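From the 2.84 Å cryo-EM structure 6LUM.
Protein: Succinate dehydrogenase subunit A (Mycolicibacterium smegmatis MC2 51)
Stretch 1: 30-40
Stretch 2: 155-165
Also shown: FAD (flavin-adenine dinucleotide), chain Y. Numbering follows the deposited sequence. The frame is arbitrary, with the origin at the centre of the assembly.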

# COMPACT_ATOMS: atom_id res chain seq x y z
N ARG D 30 -13.50 -4.80 -19.47
CA ARG D 30 -13.36 -6.05 -18.71
C ARG D 30 -13.02 -7.14 -19.72
O ARG D 30 -13.90 -7.70 -20.36
CB ARG D 30 -14.64 -6.35 -17.95
CG ARG D 30 -14.73 -7.72 -17.33
CD ARG D 30 -16.06 -7.87 -16.61
NE ARG D 30 -16.48 -9.26 -16.46
CZ ARG D 30 -16.20 -10.01 -15.40
NH1 ARG D 30 -15.49 -9.50 -14.41
NH2 ARG D 30 -16.63 -11.26 -15.34
N THR D 31 -11.73 -7.44 -19.85
CA THR D 31 -11.22 -8.25 -20.94
C THR D 31 -10.82 -9.64 -20.45
O THR D 31 -10.41 -9.82 -19.30
CB THR D 31 -10.02 -7.57 -21.60
OG1 THR D 31 -9.50 -8.39 -22.64
CG2 THR D 31 -8.94 -7.35 -20.60
N ALA D 32 -10.96 -10.62 -21.34
CA ALA D 32 -10.44 -11.96 -21.13
C ALA D 32 -9.59 -12.34 -22.32
O ALA D 32 -9.79 -11.84 -23.42
CB ALA D 32 -11.55 -12.97 -20.96
N VAL D 33 -8.63 -13.24 -22.10
CA VAL D 33 -7.76 -13.76 -23.16
C VAL D 33 -7.82 -15.27 -23.13
O VAL D 33 -7.60 -15.88 -22.08
CB VAL D 33 -6.31 -13.28 -23.00
CG1 VAL D 33 -5.54 -13.56 -24.25
CG2 VAL D 33 -6.27 -11.82 -22.70
N LEU D 34 -8.12 -15.88 -24.27
CA LEU D 34 -8.15 -17.33 -24.40
C LEU D 34 -6.93 -17.79 -25.16
O LEU D 34 -6.54 -17.15 -26.14
CB LEU D 34 -9.39 -17.82 -25.13
CG LEU D 34 -10.77 -17.26 -24.80
CD1 LEU D 34 -11.79 -18.14 -25.44
CD2 LEU D 34 -10.96 -17.22 -23.34
N THR D 35 -6.34 -18.89 -24.73
CA THR D 35 -5.12 -19.38 -25.36
C THR D 35 -5.22 -20.89 -25.42
O THR D 35 -5.71 -21.51 -24.48
CB THR D 35 -3.90 -18.98 -24.54
OG1 THR D 35 -4.08 -17.67 -24.01
CG2 THR D 35 -2.71 -18.89 -25.43
N LYS D 36 -4.76 -21.49 -26.51
CA LYS D 36 -4.61 -22.94 -26.50
C LYS D 36 -3.29 -23.36 -25.91
O LYS D 36 -3.07 -24.55 -25.69
CB LYS D 36 -4.75 -23.50 -27.91
CG LYS D 36 -3.52 -23.35 -28.72
CD LYS D 36 -3.77 -23.53 -30.18
CE LYS D 36 -3.96 -24.95 -30.54
NZ LYS D 36 -4.12 -25.08 -32.00
N LEU D 37 -2.41 -22.40 -25.62
CA LEU D 37 -1.10 -22.64 -25.04
C LEU D 37 -1.00 -21.79 -23.79
O LEU D 37 -1.98 -21.22 -23.32
CB LEU D 37 0.03 -22.27 -26.00
CG LEU D 37 0.04 -22.88 -27.39
CD1 LEU D 37 0.77 -21.99 -28.33
CD2 LEU D 37 0.70 -24.22 -27.34
N TYR D 38 0.19 -21.72 -23.24
CA TYR D 38 0.45 -20.67 -22.28
C TYR D 38 0.93 -19.44 -23.05
O TYR D 38 1.48 -19.58 -24.13
CB TYR D 38 1.47 -21.13 -21.25
CG TYR D 38 0.81 -21.89 -20.15
CD1 TYR D 38 0.44 -23.21 -20.32
CD2 TYR D 38 0.52 -21.29 -18.95
CE1 TYR D 38 -0.19 -23.90 -19.32
CE2 TYR D 38 -0.11 -21.98 -17.95
CZ TYR D 38 -0.46 -23.28 -18.14
OH TYR D 38 -1.08 -23.97 -17.14
N PRO D 39 0.69 -18.24 -22.54
CA PRO D 39 0.98 -17.05 -23.34
C PRO D 39 2.37 -17.02 -23.93
O PRO D 39 2.53 -16.57 -25.07
CB PRO D 39 0.77 -15.92 -22.33
CG PRO D 39 -0.22 -16.44 -21.44
CD PRO D 39 0.03 -17.89 -21.28
N THR D 40 3.37 -17.51 -23.22
CA THR D 40 4.76 -17.42 -23.65
C THR D 40 5.20 -18.59 -24.50
O THR D 40 6.36 -18.64 -24.89
CB THR D 40 5.66 -17.30 -22.43
OG1 THR D 40 5.18 -18.17 -21.40
CG2 THR D 40 5.65 -15.89 -21.91
N ASP D 155 -2.64 -7.12 -14.54
CA ASP D 155 -3.53 -8.17 -14.03
C ASP D 155 -4.62 -8.51 -15.04
O ASP D 155 -5.81 -8.33 -14.80
CB ASP D 155 -4.13 -7.76 -12.69
CG ASP D 155 -4.65 -8.94 -11.90
OD1 ASP D 155 -4.43 -8.97 -10.68
OD2 ASP D 155 -5.28 -9.83 -12.51
N VAL D 156 -4.20 -9.03 -16.18
CA VAL D 156 -5.13 -9.50 -17.19
C VAL D 156 -5.58 -10.91 -16.84
O VAL D 156 -4.82 -11.70 -16.27
CB VAL D 156 -4.48 -9.44 -18.59
CG1 VAL D 156 -5.38 -10.05 -19.63
CG2 VAL D 156 -4.18 -8.01 -18.95
N GLU D 157 -6.84 -11.23 -17.14
CA GLU D 157 -7.36 -12.57 -16.92
C GLU D 157 -7.00 -13.45 -18.10
O GLU D 157 -7.32 -13.11 -19.24
CB GLU D 157 -8.87 -12.53 -16.72
N PHE D 158 -6.35 -14.57 -17.83
CA PHE D 158 -5.93 -15.51 -18.86
C PHE D 158 -6.67 -16.82 -18.66
O PHE D 158 -6.74 -17.32 -17.54
CB PHE D 158 -4.43 -15.76 -18.81
CG PHE D 158 -3.63 -14.77 -19.56
CD1 PHE D 158 -3.59 -14.79 -20.93
CD2 PHE D 158 -2.89 -13.82 -18.91
CE1 PHE D 158 -2.85 -13.89 -21.62
CE2 PHE D 158 -2.15 -12.92 -19.59
CZ PHE D 158 -2.13 -12.96 -20.95
N PHE D 159 -7.20 -17.36 -19.73
CA PHE D 159 -7.82 -18.68 -19.73
C PHE D 159 -6.92 -19.58 -20.55
O PHE D 159 -7.09 -19.71 -21.75
CB PHE D 159 -9.23 -18.62 -20.29
CG PHE D 159 -10.20 -17.90 -19.41
CD1 PHE D 159 -10.95 -18.58 -18.49
CD2 PHE D 159 -10.34 -16.53 -19.50
CE1 PHE D 159 -11.82 -17.92 -17.69
CE2 PHE D 159 -11.21 -15.87 -18.70
CZ PHE D 159 -11.95 -16.56 -17.79
N ASN D 160 -5.94 -20.20 -19.89
CA ASN D 160 -4.93 -20.97 -20.59
C ASN D 160 -5.45 -22.34 -20.96
O ASN D 160 -6.14 -22.99 -20.17
CB ASN D 160 -3.68 -21.11 -19.73
CG ASN D 160 -3.16 -19.79 -19.25
OD1 ASN D 160 -2.69 -18.99 -20.03
ND2 ASN D 160 -3.23 -19.57 -17.95
N GLU D 161 -5.11 -22.78 -22.17
CA GLU D 161 -5.54 -24.06 -22.71
C GLU D 161 -7.06 -24.13 -22.85
O GLU D 161 -7.73 -25.00 -22.30
CB GLU D 161 -4.98 -25.21 -21.86
CG GLU D 161 -3.49 -25.31 -22.02
CD GLU D 161 -2.87 -26.37 -21.15
OE1 GLU D 161 -3.58 -26.89 -20.26
OE2 GLU D 161 -1.69 -26.69 -21.35
N PHE D 162 -7.58 -23.18 -23.62
CA PHE D 162 -8.98 -23.08 -23.99
C PHE D 162 -9.05 -23.03 -25.51
O PHE D 162 -8.86 -21.97 -26.10
CB PHE D 162 -9.61 -21.82 -23.42
CG PHE D 162 -10.23 -22.00 -22.08
CD1 PHE D 162 -9.47 -22.36 -21.00
CD2 PHE D 162 -11.55 -21.75 -21.88
CE1 PHE D 162 -10.03 -22.50 -19.76
CE2 PHE D 162 -12.11 -21.89 -20.65
CZ PHE D 162 -11.34 -22.26 -19.59
N TYR D 163 -9.33 -24.15 -26.15
CA TYR D 163 -9.39 -24.17 -27.61
C TYR D 163 -10.70 -23.54 -28.06
O TYR D 163 -11.73 -24.21 -28.10
CB TYR D 163 -9.28 -25.59 -28.14
CG TYR D 163 -7.94 -26.23 -27.91
CD1 TYR D 163 -7.45 -26.42 -26.63
CD2 TYR D 163 -7.17 -26.65 -28.97
CE1 TYR D 163 -6.24 -26.99 -26.42
CE2 TYR D 163 -5.96 -27.24 -28.76
CZ TYR D 163 -5.50 -27.40 -27.48
OH TYR D 163 -4.28 -27.99 -27.27
N ALA D 164 -10.67 -22.26 -28.41
CA ALA D 164 -11.86 -21.60 -28.93
C ALA D 164 -12.30 -22.24 -30.23
O ALA D 164 -11.62 -22.11 -31.24
CB ALA D 164 -11.61 -20.11 -29.14
N LEU D 165 -13.45 -22.91 -30.21
CA LEU D 165 -13.89 -23.72 -31.34
C LEU D 165 -14.94 -23.06 -32.21
O LEU D 165 -15.10 -23.47 -33.36
CB LEU D 165 -14.44 -25.05 -30.84
CG LEU D 165 -13.40 -26.04 -30.33
CD1 LEU D 165 -14.05 -27.28 -29.82
CD2 LEU D 165 -12.44 -26.36 -31.44
PA FAD Y . 1.23 -16.28 -32.88
O1A FAD Y . 2.33 -15.66 -32.05
O2A FAD Y . 1.57 -16.99 -34.17
O5B FAD Y . 0.41 -17.29 -31.95
C5B FAD Y . -1.02 -17.30 -31.97
C4B FAD Y . -1.55 -17.30 -30.54
O4B FAD Y . -2.98 -17.39 -30.55
C3B FAD Y . -1.02 -18.49 -29.76
O3B FAD Y . -0.17 -18.03 -28.70
C2B FAD Y . -2.24 -19.25 -29.25
O2B FAD Y . -2.28 -19.35 -27.82
C1B FAD Y . -3.45 -18.47 -29.74
N9A FAD Y . -4.32 -19.36 -30.55
C8A FAD Y . -4.07 -19.80 -31.80
N7A FAD Y . -5.07 -20.59 -32.25
C5A FAD Y . -5.99 -20.68 -31.28
C6A FAD Y . -7.30 -21.36 -31.10
N6A FAD Y . -7.83 -22.13 -32.08
N1A FAD Y . -7.94 -21.18 -29.92
C2A FAD Y . -7.43 -20.42 -28.94
N3A FAD Y . -6.25 -19.77 -29.03
C4A FAD Y . -5.50 -19.86 -30.16
N1 FAD Y . 8.55 -12.32 -38.17
C2 FAD Y . 9.41 -11.27 -38.15
O2 FAD Y . 8.96 -10.12 -38.34
N3 FAD Y . 10.73 -11.42 -37.93
C4 FAD Y . 11.29 -12.62 -37.72
O4 FAD Y . 12.52 -12.72 -37.52
C4X FAD Y . 10.42 -13.82 -37.73
N5 FAD Y . 10.91 -15.06 -37.52
C5X FAD Y . 10.09 -16.14 -37.54
C6 FAD Y . 10.61 -17.41 -37.32
C7 FAD Y . 9.78 -18.52 -37.33
C7M FAD Y . 10.35 -19.89 -37.10
C8 FAD Y . 8.32 -18.35 -37.57
C8M FAD Y . 7.41 -19.55 -37.58
C9 FAD Y . 7.79 -17.08 -37.79
C9A FAD Y . 8.62 -15.97 -37.78
N10 FAD Y . 8.10 -14.68 -37.99
C10 FAD Y . 8.98 -13.59 -37.97
C1' FAD Y . 6.66 -14.49 -38.23
C2' FAD Y . 6.06 -13.68 -37.09
O2' FAD Y . 6.56 -14.17 -35.84
C3' FAD Y . 4.54 -13.76 -37.10
O3' FAD Y . 4.02 -12.83 -38.06
C4' FAD Y . 3.97 -13.45 -35.72
O4' FAD Y . 4.73 -14.14 -34.73
C5' FAD Y . 2.50 -13.87 -35.63
O5' FAD Y . 2.13 -14.00 -34.26
P FAD Y . 0.62 -13.71 -33.79
O1P FAD Y . 0.66 -12.72 -32.65
O2P FAD Y . -0.20 -13.40 -35.02
O3P FAD Y . 0.15 -15.13 -33.21

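What ties the two backbones together? Strand 31-35 runs parallel to strand 157-160, their N-to-C directions only 22° apart, and main-chain hydrogen bonds stitch them. Val-33 uses both of its polar backbone atoms: its N donates to Glu-157 O at 3.1 Å, and its O accepts from Phe-159 N at 2.8 Å, nearly straight at 165°. Phe-159 replies in the same way, its O receiving Thr-35 N at 3.2 Å. This alternation, in which one residue bonds to the two neighbours of its partner, is the signature of parallel pairing and sets Val-33 beside Phe-158 and Leu-34 beside Phe-159.

How does the contact continue where the second stretch turns? Glu-161 has positive phi, and the chain bends there, so that the segment beginning at Phe-162 crosses the first strand at close to a right angle. Thr-35 O meets this bend: Phe-162 N donates to it at 2.7 Å, with an angle of 170°. Just beyond, Ala-164 N makes a weak hydrogen bond to N1A of the FAD adenine at 3.3 Å, while Lys-36 N lies 3.4 Å from N3A of the same ring, so both stretches border the cofactor.

Which side chains pack on the two faces of the pairing? On the face carrying Ala-32, Leu-34 and Phe-159, the small Ala-32 CB lies 3.7 Å from Phe-159 CE2, and Leu-34 CD2 reaches Phe-159 CB at 3.8 Å. Leu-34 also extends CD1 to within 4.2 Å of Ala-164 CB, linking the paired strands to the segment after the turn. On the other face, Val-33 CB sits 3.7 Å from Phe-158 CD1, and its CG2 touches Val-156 CG1, also at 3.7 Å. Beta-branched valine suits an extended strand, and both of these contacts are purely apolar.

How do the residues beyond the first strand close the contact? Carbon packs on aromatic faces in both directions: Pro-39 and Lys-36 lay theirs on rings of the second stretch, while Tyr-38 offers its ring to Asn-160 CB, 4.2 Å from the centroid. Pro-39 CG stands over the Phe-158 ring, 3.9 Å from its centroid. Lys-36 CB sits almost squarely above the Tyr-163 ring, 3.9 Å from its centroid and 5° off the normal. The long lysine chain continues alongside, bringing CE to 3.5 Å from Tyr-163 CE2, while its NZ is hydrogen-bonded elsewhere in the structure; its methylenes can thus pack here without stranding the charge. Together the two stretches bury 853 Å², counting both sides.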